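Side-chain contacts in uncharacterized protein (Bordetella bronchiseptica, PDB 4XG0), which is uncharacterised but belongs to the DUF1537 family, assigned as kinases of acid-sugar catabolism, and probably phosphorylates an acid sugar using a bound nucleotide such as ATP: residues D112-G117 against T145-R150; A121-A126 against A136-A141; R201-A206 against Q221-A226. One frame throughout, in Å; residues are numbered along the deposited sequence.

All three contacts belong to the family's sugar-binding N-terminal domain, whose core is a parallel eight-stranded sheet. Along the chain, interaction 2 falls between the two segments of interaction 1, and interaction 3 comes after both. Strand 135-139 ties them together. One of its faces packs against helix 119-130 (interaction 2), the other against helices 196-205 and 217-230 (interaction 3), with about 15 Å between the two centres. Just beyond the strand, P140 and A141 touch interaction 1, about 13 Å from interaction 2 between centres. The contacts thus pack helices on both faces of the sheet, and interaction 1 lies at the loops beyond its strands, where a citrate, probably from the crystallisation liquor, is bound.

Interaction 1. Residues D112-G117 against T145-R150; sequences DSTLRG and TGRTVR
R147 lays the aliphatic part of its side chain along S113: R147 CG comes within 3.7 Å of S113 CB. A bend at chi2 (91°) then swings CD aside, so that the chain passes S113 OG (R147 CD to S113 OG 3.3 Å) instead of running into it. NE meets S113 OG at 3.0 Å in the guanidinium plane, but the N-H points well off the oxygen (134°), making this a weak hydrogen bond. R147 NH2 adds another weak one, to T145 O. The methyl T114 CG2 lies obliquely to the guanidinium, 3.9 Å from R147 NE. A water accepts from R147 NH1 and donates to T114 OG1, which in turn donates to D112 OD2 over 2.6 Å. R116 presents NE and NH2, one to each D112 oxygen, from above the carboxylate plane, and R116 N also reaches OD2. D112 to L115 form a type I turn, closed by the L115 N to D112 O bond. S113 OG and D112 OD1 both hydrogen-bond to a citrate, probably from the crystallisation liquor, though such molecules often mark pockets. This site just past strand 106-110 may mark the pocket of the sugar-binding domain, as would suit a kinase family acting on acid sugars.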
loop_
_atom_site.group_PDB
_atom_site.type_symbol
_atom_site.label_atom_id
_atom_site.label_comp_id
_atom_site.label_asym_id
_atom_site.label_seq_id
_atom_site.Cartn_x
_atom_site.Cartn_y
_atom_site.Cartn_z
ATOM N N ASP A 112 4.817 -17.406 10.768
ATOM C CA ASP A 112 5.904 -18.009 10.006
ATOM C C ASP A 112 5.395 -18.295 8.596
ATOM O O ASP A 112 4.284 -18.847 8.416
ATOM C CB ASP A 112 6.325 -19.329 10.703
ATOM C CG ASP A 112 7.551 -20.020 10.062
ATOM O OD1 ASP A 112 8.554 -19.353 9.696
ATOM O OD2 ASP A 112 7.519 -21.294 10.003
ATOM N N SER A 113 6.219 -17.964 7.614
ATOM C CA SER A 113 5.942 -18.351 6.230
ATOM C C SER A 113 5.860 -19.846 6.094
ATOM O O SER A 113 5.169 -20.324 5.200
ATOM C CB SER A 113 6.994 -17.833 5.247
ATOM O OG SER A 113 8.271 -18.343 5.529
ATOM N N THR A 114 6.603 -20.572 6.936
ATOM C CA THR A 114 6.591 -22.024 6.854
ATOM C C THR A 114 5.708 -22.715 7.889
ATOM O O THR A 114 5.892 -23.910 8.160
ATOM C CB THR A 114 8.025 -22.614 6.845
ATOM O OG1 THR A 114 8.825 -22.023 7.877
ATOM C CG2 THR A 114 8.680 -22.399 5.480
ATOM N N LEU A 115 4.720 -21.994 8.422
ATOM C CA LEU A 115 3.623 -22.593 9.209
ATOM C C LEU A 115 3.967 -23.115 10.603
ATOM O O LEU A 115 3.121 -23.755 11.204
ATOM C CB LEU A 115 2.985 -23.772 8.452
ATOM C CG LEU A 115 2.726 -23.548 6.973
ATOM C CD1 LEU A 115 2.052 -24.776 6.360
ATOM C CD2 LEU A 115 1.867 -22.302 6.723
ATOM N N ARG A 116 5.182 -22.873 11.101
ATOM C CA ARG A 116 5.562 -23.394 12.399
ATOM C C ARG A 116 4.781 -22.642 13.453
ATOM O O ARG A 116 4.677 -21.406 13.405
ATOM C CB ARG A 116 7.062 -23.282 12.655
ATOM C CG ARG A 116 7.905 -24.172 11.762
ATOM C CD ARG A 116 9.378 -23.817 11.830
ATOM N NE ARG A 116 9.651 -22.494 11.276
ATOM C CZ ARG A 116 10.830 -21.868 11.335
ATOM N NH1 ARG A 116 11.865 -22.440 11.943
ATOM N NH2 ARG A 116 10.979 -20.661 10.790
ATOM N N GLY A 117 4.203 -23.389 14.382
ATOM C CA GLY A 117 3.420 -22.835 15.462
ATOM C C GLY A 117 2.107 -23.568 15.670
ATOM O O GLY A 117 1.816 -24.537 14.971
ATOM N N THR A 145 11.585 -14.678 -0.582
ATOM C CA THR A 145 12.350 -15.735 0.083
ATOM C C THR A 145 11.971 -17.162 -0.301
ATOM O O THR A 145 12.423 -18.103 0.320
ATOM C CB THR A 145 12.315 -15.604 1.603
ATOM O OG1 THR A 145 10.995 -15.784 2.084
ATOM C CG2 THR A 145 12.742 -14.180 2.018
ATOM N N GLY A 146 11.162 -17.311 -1.336
ATOM C CA GLY A 146 10.901 -18.621 -1.908
ATOM C C GLY A 146 9.692 -19.335 -1.356
ATOM O O GLY A 146 9.463 -20.502 -1.678
ATOM N N ARG A 147 8.877 -18.660 -0.564
ATOM C CA ARG A 147 7.675 -19.328 -0.069
ATOM C C ARG A 147 6.480 -18.896 -0.894
ATOM O O ARG A 147 6.277 -17.712 -1.135
ATOM C CB ARG A 147 7.455 -19.024 1.394
ATOM C CG ARG A 147 8.432 -19.695 2.337
ATOM C CD ARG A 147 9.629 -18.814 2.605
ATOM N NE ARG A 147 10.439 -19.364 3.682
ATOM C CZ ARG A 147 11.595 -20.011 3.520
ATOM N NH1 ARG A 147 12.217 -20.506 4.581
ATOM N NH2 ARG A 147 12.147 -20.163 2.317
ATOM N N THR A 148 5.710 -19.861 -1.355
ATOM C CA THR A 148 4.547 -19.588 -2.173
ATOM C C THR A 148 3.425 -20.482 -1.665
ATOM O O THR A 148 3.682 -21.423 -0.932
ATOM C CB THR A 148 4.814 -19.840 -3.650
ATOM O OG1 THR A 148 5.229 -21.211 -3.878
ATOM C CG2 THR A 148 5.904 -18.896 -4.149
ATOM N N VAL A 149 2.195 -20.138 -2.032
ATOM C CA VAL A 149 1.026 -20.946 -1.705
ATOM C C VAL A 149 0.414 -21.388 -3.028
ATOM O O VAL A 149 -0.008 -20.549 -3.867
ATOM C CB VAL A 149 0.007 -20.178 -0.837
ATOM C CG1 VAL A 149 -1.268 -20.991 -0.668
ATOM C CG2 VAL A 149 0.623 -19.839 0.541
ATOM N N ARG A 150 0.407 -22.705 -3.225
ATOM C CA ARG A 150 0.008 -23.343 -4.483
ATOM C C ARG A 150 -1.108 -24.357 -4.261
ATOM O O ARG A 150 -0.887 -25.387 -3.635
ATOM C CB ARG A 150 1.201 -24.066 -5.098
ATOM C CG ARG A 150 2.381 -23.144 -5.335
ATOM C CD ARG A 150 3.445 -23.825 -6.187
ATOM N NE ARG A 150 4.708 -23.112 -6.069
ATOM C CZ ARG A 150 5.800 -23.365 -6.790
ATOM N NH1 ARG A 150 6.888 -22.627 -6.588
ATOM N NH2 ARG A 150 5.817 -24.349 -7.689
HETATM O O HOH W 1 10.882 -20.070 7.088
#

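Interaction 2. Residues A121-A126 against A136-A141; sequences AEIDAA and AVVCPA
I123 leaves helix 119-130 with its CB aimed at strand 135-139, and there its two branches part. The short one stands anti to the backbone N and brings I123 CG2 to 3.8 Å from A136 CB, a methyl-to-methyl contact near the start of the strand. The longer branch goes the other way: CG1 lies beside the backbone N (chi1 -74°), and the extended second torsion (163°) carries the tip on toward V138, where I123 CD1 lies at the looser distance of 4.3 Å from V138 CG2. One isoleucine thus spans two strand residues that point to the same face, with V137 between them turned to the other. This is the packing of a beta-alpha-beta crossover: helix 119-130 links strand 106-110 to the parallel strand 135-139, passing over the intervening strand 234-238, and I123 is one of the residues that seat it on the sheet. L183 of helix 179-183 touches both I123 and V138, adding a third apolar partner at the join. On the neighbouring side of helix 119-130, E122 is buried but well paired, its carboxylate forming a salt bridge with K109 and a hydrogen bond with S80.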
loop_
_atom_site.group_PDB
_atom_site.type_symbol
_atom_site.label_atom_id
_atom_site.label_comp_id
_atom_site.label_asym_id
_atom_site.label_seq_id
_atom_site.Cartn_x
_atom_site.Cartn_y
_atom_site.Cartn_z
ATOM N N ALA A 121 -4.860 -22.948 15.964
ATOM C CA ALA A 121 -5.372 -22.542 17.270
ATOM C C ALA A 121 -5.344 -21.014 17.382
ATOM O O ALA A 121 -6.309 -20.396 17.820
ATOM C CB ALA A 121 -4.561 -23.197 18.406
ATOM N N GLU A 122 -4.246 -20.429 16.925
ATOM C CA GLU A 122 -4.036 -18.967 17.075
ATOM C C GLU A 122 -4.939 -18.230 16.101
ATOM O O GLU A 122 -5.514 -17.202 16.446
ATOM C CB GLU A 122 -2.568 -18.576 16.867
ATOM C CG GLU A 122 -1.610 -19.061 17.953
ATOM C CD GLU A 122 -0.258 -18.362 17.876
ATOM O OE1 GLU A 122 -0.175 -17.363 17.135
ATOM O OE2 GLU A 122 0.711 -18.786 18.553
ATOM N N ILE A 123 -5.127 -18.783 14.904
ATOM C CA ILE A 123 -5.995 -18.138 13.913
ATOM C C ILE A 123 -7.450 -18.078 14.348
ATOM O O ILE A 123 -8.068 -17.026 14.296
ATOM C CB ILE A 123 -5.862 -18.794 12.525
ATOM C CG1 ILE A 123 -4.520 -18.377 11.909
ATOM C CG2 ILE A 123 -7.032 -18.394 11.632
ATOM C CD1 ILE A 123 -4.096 -19.263 10.745
ATOM N N ASP A 124 -8.018 -19.198 14.787
ATOM C CA ASP A 124 -9.370 -19.164 15.313
ATOM C C ASP A 124 -9.547 -18.210 16.491
ATOM O O ASP A 124 -10.525 -17.484 16.556
ATOM C CB ASP A 124 -9.802 -20.574 15.722
ATOM C CG ASP A 124 -10.075 -21.454 14.525
ATOM O OD1 ASP A 124 -10.346 -20.899 13.434
ATOM O OD2 ASP A 124 -10.023 -22.696 14.685
ATOM N N ALA A 125 -8.601 -18.206 17.419
ATOM C CA ALA A 125 -8.705 -17.356 18.593
ATOM C C ALA A 125 -8.658 -15.886 18.183
ATOM O O ALA A 125 -9.389 -15.061 18.707
ATOM C CB ALA A 125 -7.589 -17.667 19.576
ATOM N N ALA A 126 -7.819 -15.575 17.207
ATOM C CA ALA A 126 -7.666 -14.182 16.790
ATOM C C ALA A 126 -8.928 -13.712 16.072
ATOM O O ALA A 126 -9.432 -12.632 16.328
ATOM C CB ALA A 126 -6.454 -14.027 15.889
ATOM N N ALA A 136 -10.750 -14.640 8.320
ATOM C CA ALA A 136 -9.297 -14.804 8.380
ATOM C C ALA A 136 -8.891 -15.138 6.970
ATOM O O ALA A 136 -9.331 -16.158 6.431
ATOM C CB ALA A 136 -8.898 -15.939 9.341
ATOM N N VAL A 137 -8.061 -14.281 6.383
ATOM C CA VAL A 137 -7.620 -14.420 5.006
ATOM C C VAL A 137 -6.169 -14.840 5.057
ATOM O O VAL A 137 -5.271 -14.032 5.314
ATOM C CB VAL A 137 -7.800 -13.113 4.240
ATOM C CG1 VAL A 137 -7.442 -13.330 2.753
ATOM C CG2 VAL A 137 -9.240 -12.589 4.430
ATOM N N VAL A 138 -5.946 -16.115 4.808
ATOM C CA VAL A 138 -4.687 -16.741 5.164
ATOM C C VAL A 138 -3.820 -16.943 3.936
ATOM O O VAL A 138 -4.191 -17.660 2.979
ATOM C CB VAL A 138 -4.936 -18.099 5.823
ATOM C CG1 VAL A 138 -3.642 -18.711 6.235
ATOM C CG2 VAL A 138 -5.829 -17.938 7.042
ATOM N N CYS A 139 -2.651 -16.322 3.957
ATOM C CA CYS A 139 -1.693 -16.495 2.870
ATOM C C CYS A 139 -0.260 -16.202 3.360
ATOM O O CYS A 139 0.216 -15.061 3.321
ATOM C CB CYS A 139 -2.034 -15.564 1.722
ATOM S SG CYS A 139 -0.807 -15.626 0.379
ATOM N N PRO A 140 0.456 -17.244 3.771
ATOM C CA PRO A 140 1.765 -16.979 4.382
ATOM C C PRO A 140 2.909 -16.853 3.359
ATOM O O PRO A 140 4.099 -16.907 3.713
ATOM C CB PRO A 140 1.968 -18.191 5.305
ATOM C CG PRO A 140 0.608 -18.762 5.499
ATOM C CD PRO A 140 -0.044 -18.564 4.167
ATOM N N ALA A 141 2.569 -16.742 2.096
ATOM C CA ALA A 141 3.604 -16.609 1.049
ATOM C C ALA A 141 4.588 -15.495 1.317
ATOM O O ALA A 141 4.223 -14.421 1.826
ATOM C CB ALA A 141 2.970 -16.369 -0.299
#

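Interaction 3. Residues R201-A206 against Q221-A226; sequences RRIAAA and QRLARA
I203 runs its CD1 up against one branch of L223, the two side chains crossing at about a right angle, so they meet through a single pair of carbons, CD1 of I203 and CD1 of L223, 3.7 Å apart. I203 is stretched out from helix 196-205: its CG1 is anti to the carbonyl carbon, and chi2 of 166° extends the chain toward helix 217-230. L223 makes its approach differently. Its CB does not aim at the partner helix; the bond to CG runs anti to the backbone N (chi1 172°), and the branch at CG brings CD1 round to the isoleucine. A226, one turn further along helix 217-230, does aim its CB across, and A226 CB lies 4.2 Å from I203 CD1. The isoleucine tip thus touches two residues three apart on the facing helix, and the closest pair of CA atoms, I203 CA and A226 CA, is 8.3 Å apart.

Strand 135-139 closes one side of the contact, its V137 lying against both I203 and L223. Helix 217-230 leads from strand 209-212 to strand 234-238, which flank strand 135-139, as befits a crossover passing over that strand. No hydrogen bond or charge pair joins the two segments; three buried aliphatic residues do the touching. Without directional bonds, the contact probably sets the spacing of the helices here through shape and burial and not through specific pairing.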
loop_
_atom_site.group_PDB
_atom_site.type_symbol
_atom_site.label_atom_id
_atom_site.label_comp_id
_atom_site.label_asym_id
_atom_site.label_seq_id
_atom_site.Cartn_x
_atom_site.Cartn_y
_atom_site.Cartn_z
ATOM N N ARG A 201 -14.900 -10.198 -3.664
ATOM C CA ARG A 201 -16.200 -10.854 -3.633
ATOM C C ARG A 201 -16.051 -12.328 -3.275
ATOM O O ARG A 201 -16.773 -12.842 -2.424
ATOM C CB ARG A 201 -16.903 -10.713 -4.986
ATOM C CG ARG A 201 -17.865 -9.528 -5.076
ATOM C CD ARG A 201 -18.192 -9.158 -6.528
ATOM N NE ARG A 201 -18.337 -7.708 -6.691
ATOM C CZ ARG A 201 -17.759 -6.979 -7.650
ATOM N NH1 ARG A 201 -17.959 -5.665 -7.694
ATOM N NH2 ARG A 201 -16.985 -7.545 -8.572
ATOM N N ARG A 202 -15.115 -13.013 -3.926
ATOM C CA ARG A 202 -14.946 -14.445 -3.703
ATOM C C ARG A 202 -14.418 -14.778 -2.295
ATOM O O ARG A 202 -14.732 -15.840 -1.746
ATOM C CB ARG A 202 -14.042 -15.054 -4.781
ATOM C CG ARG A 202 -14.584 -14.872 -6.194
ATOM C CD ARG A 202 -13.978 -15.864 -7.163
ATOM N NE ARG A 202 -12.561 -15.626 -7.436
ATOM C CZ ARG A 202 -11.600 -16.538 -7.329
ATOM N NH1 ARG A 202 -10.353 -16.217 -7.620
ATOM N NH2 ARG A 202 -11.864 -17.775 -6.930
ATOM N N ILE A 203 -13.608 -13.893 -1.710
ATOM C CA ILE A 203 -13.118 -14.145 -0.363
ATOM C C ILE A 203 -14.278 -14.021 0.636
ATOM O O ILE A 203 -14.379 -14.780 1.604
ATOM C CB ILE A 203 -11.991 -13.177 0.013
ATOM C CG1 ILE A 203 -10.716 -13.526 -0.753
ATOM C CG2 ILE A 203 -11.735 -13.202 1.512
ATOM C CD1 ILE A 203 -9.643 -12.404 -0.701
ATOM N N ALA A 204 -15.153 -13.053 0.408
ATOM C CA ALA A 204 -16.298 -12.866 1.289
ATOM C C ALA A 204 -17.207 -14.097 1.234
ATOM O O ALA A 204 -17.710 -14.559 2.256
ATOM C CB ALA A 204 -17.084 -11.620 0.886
ATOM N N ALA A 205 -17.403 -14.623 0.031
ATOM C CA ALA A 205 -18.234 -15.808 -0.152
ATOM C C ALA A 205 -17.668 -17.026 0.582
ATOM O O ALA A 205 -18.421 -17.929 0.975
ATOM C CB ALA A 205 -18.395 -16.110 -1.637
ATOM N N ALA A 206 -16.351 -17.039 0.773
ATOM C CA ALA A 206 -15.653 -18.180 1.373
ATOM C C ALA A 206 -15.432 -18.003 2.873
ATOM O O ALA A 206 -14.621 -18.695 3.475
ATOM C CB ALA A 206 -14.312 -18.401 0.668
ATOM N N GLN A 221 0.122 -8.602 -3.827
ATOM C CA GLN A 221 -0.434 -7.241 -3.880
ATOM C C GLN A 221 -1.923 -7.240 -4.233
ATOM O O GLN A 221 -2.728 -6.456 -3.655
ATOM C CB GLN A 221 0.333 -6.377 -4.883
ATOM C CG GLN A 221 -0.251 -4.955 -5.089
ATOM C CD GLN A 221 0.509 -4.182 -6.133
ATOM O OE1 GLN A 221 0.478 -4.525 -7.323
ATOM N NE2 GLN A 221 1.211 -3.139 -5.702
ATOM N N ARG A 222 -2.298 -8.090 -5.195
ATOM C CA ARG A 222 -3.701 -8.241 -5.573
ATOM C C ARG A 222 -4.504 -8.661 -4.363
ATOM O O ARG A 222 -5.618 -8.189 -4.155
ATOM C CB ARG A 222 -3.878 -9.288 -6.692
ATOM C CG ARG A 222 -5.297 -9.479 -7.163
ATOM C CD ARG A 222 -5.396 -10.436 -8.365
ATOM N NE ARG A 222 -4.321 -10.190 -9.333
ATOM C CZ ARG A 222 -3.342 -11.047 -9.646
ATOM N NH1 ARG A 222 -3.280 -12.273 -9.117
ATOM N NH2 ARG A 222 -2.425 -10.678 -10.531
ATOM N N LEU A 223 -3.969 -9.605 -3.588
ATOM C CA LEU A 223 -4.669 -10.094 -2.404
ATOM C C LEU A 223 -4.783 -8.979 -1.374
ATOM O O LEU A 223 -5.835 -8.801 -0.778
ATOM C CB LEU A 223 -3.957 -11.326 -1.787
ATOM C CG LEU A 223 -4.468 -11.822 -0.432
ATOM C CD1 LEU A 223 -5.921 -12.168 -0.491
ATOM C CD2 LEU A 223 -3.706 -13.030 0.051
ATOM N N ALA A 224 -3.701 -8.222 -1.173
ATOM C CA ALA A 224 -3.720 -7.109 -0.230
ATOM C C ALA A 224 -4.785 -6.073 -0.634
ATOM O O ALA A 224 -5.527 -5.578 0.203
ATOM C CB ALA A 224 -2.355 -6.453 -0.162
ATOM N N ARG A 225 -4.877 -5.763 -1.924
ATOM C CA ARG A 225 -5.903 -4.851 -2.411
ATOM C C ARG A 225 -7.324 -5.374 -2.152
ATOM O O ARG A 225 -8.210 -4.610 -1.731
ATOM C CB ARG A 225 -5.693 -4.555 -3.894
ATOM C CG ARG A 225 -4.421 -3.759 -4.125
ATOM C CD ARG A 225 -4.156 -3.454 -5.590
ATOM N NE ARG A 225 -3.103 -2.443 -5.691
ATOM C CZ ARG A 225 -2.448 -2.109 -6.804
ATOM N NH1 ARG A 225 -2.698 -2.717 -7.962
ATOM N NH2 ARG A 225 -1.515 -1.160 -6.752
ATOM N N ALA A 226 -7.551 -6.656 -2.426
ATOM C CA ALA A 226 -8.825 -7.283 -2.129
ATOM C C ALA A 226 -9.144 -7.177 -0.654
ATOM O O ALA A 226 -10.270 -6.884 -0.280
ATOM C CB ALA A 226 -8.832 -8.751 -2.562
#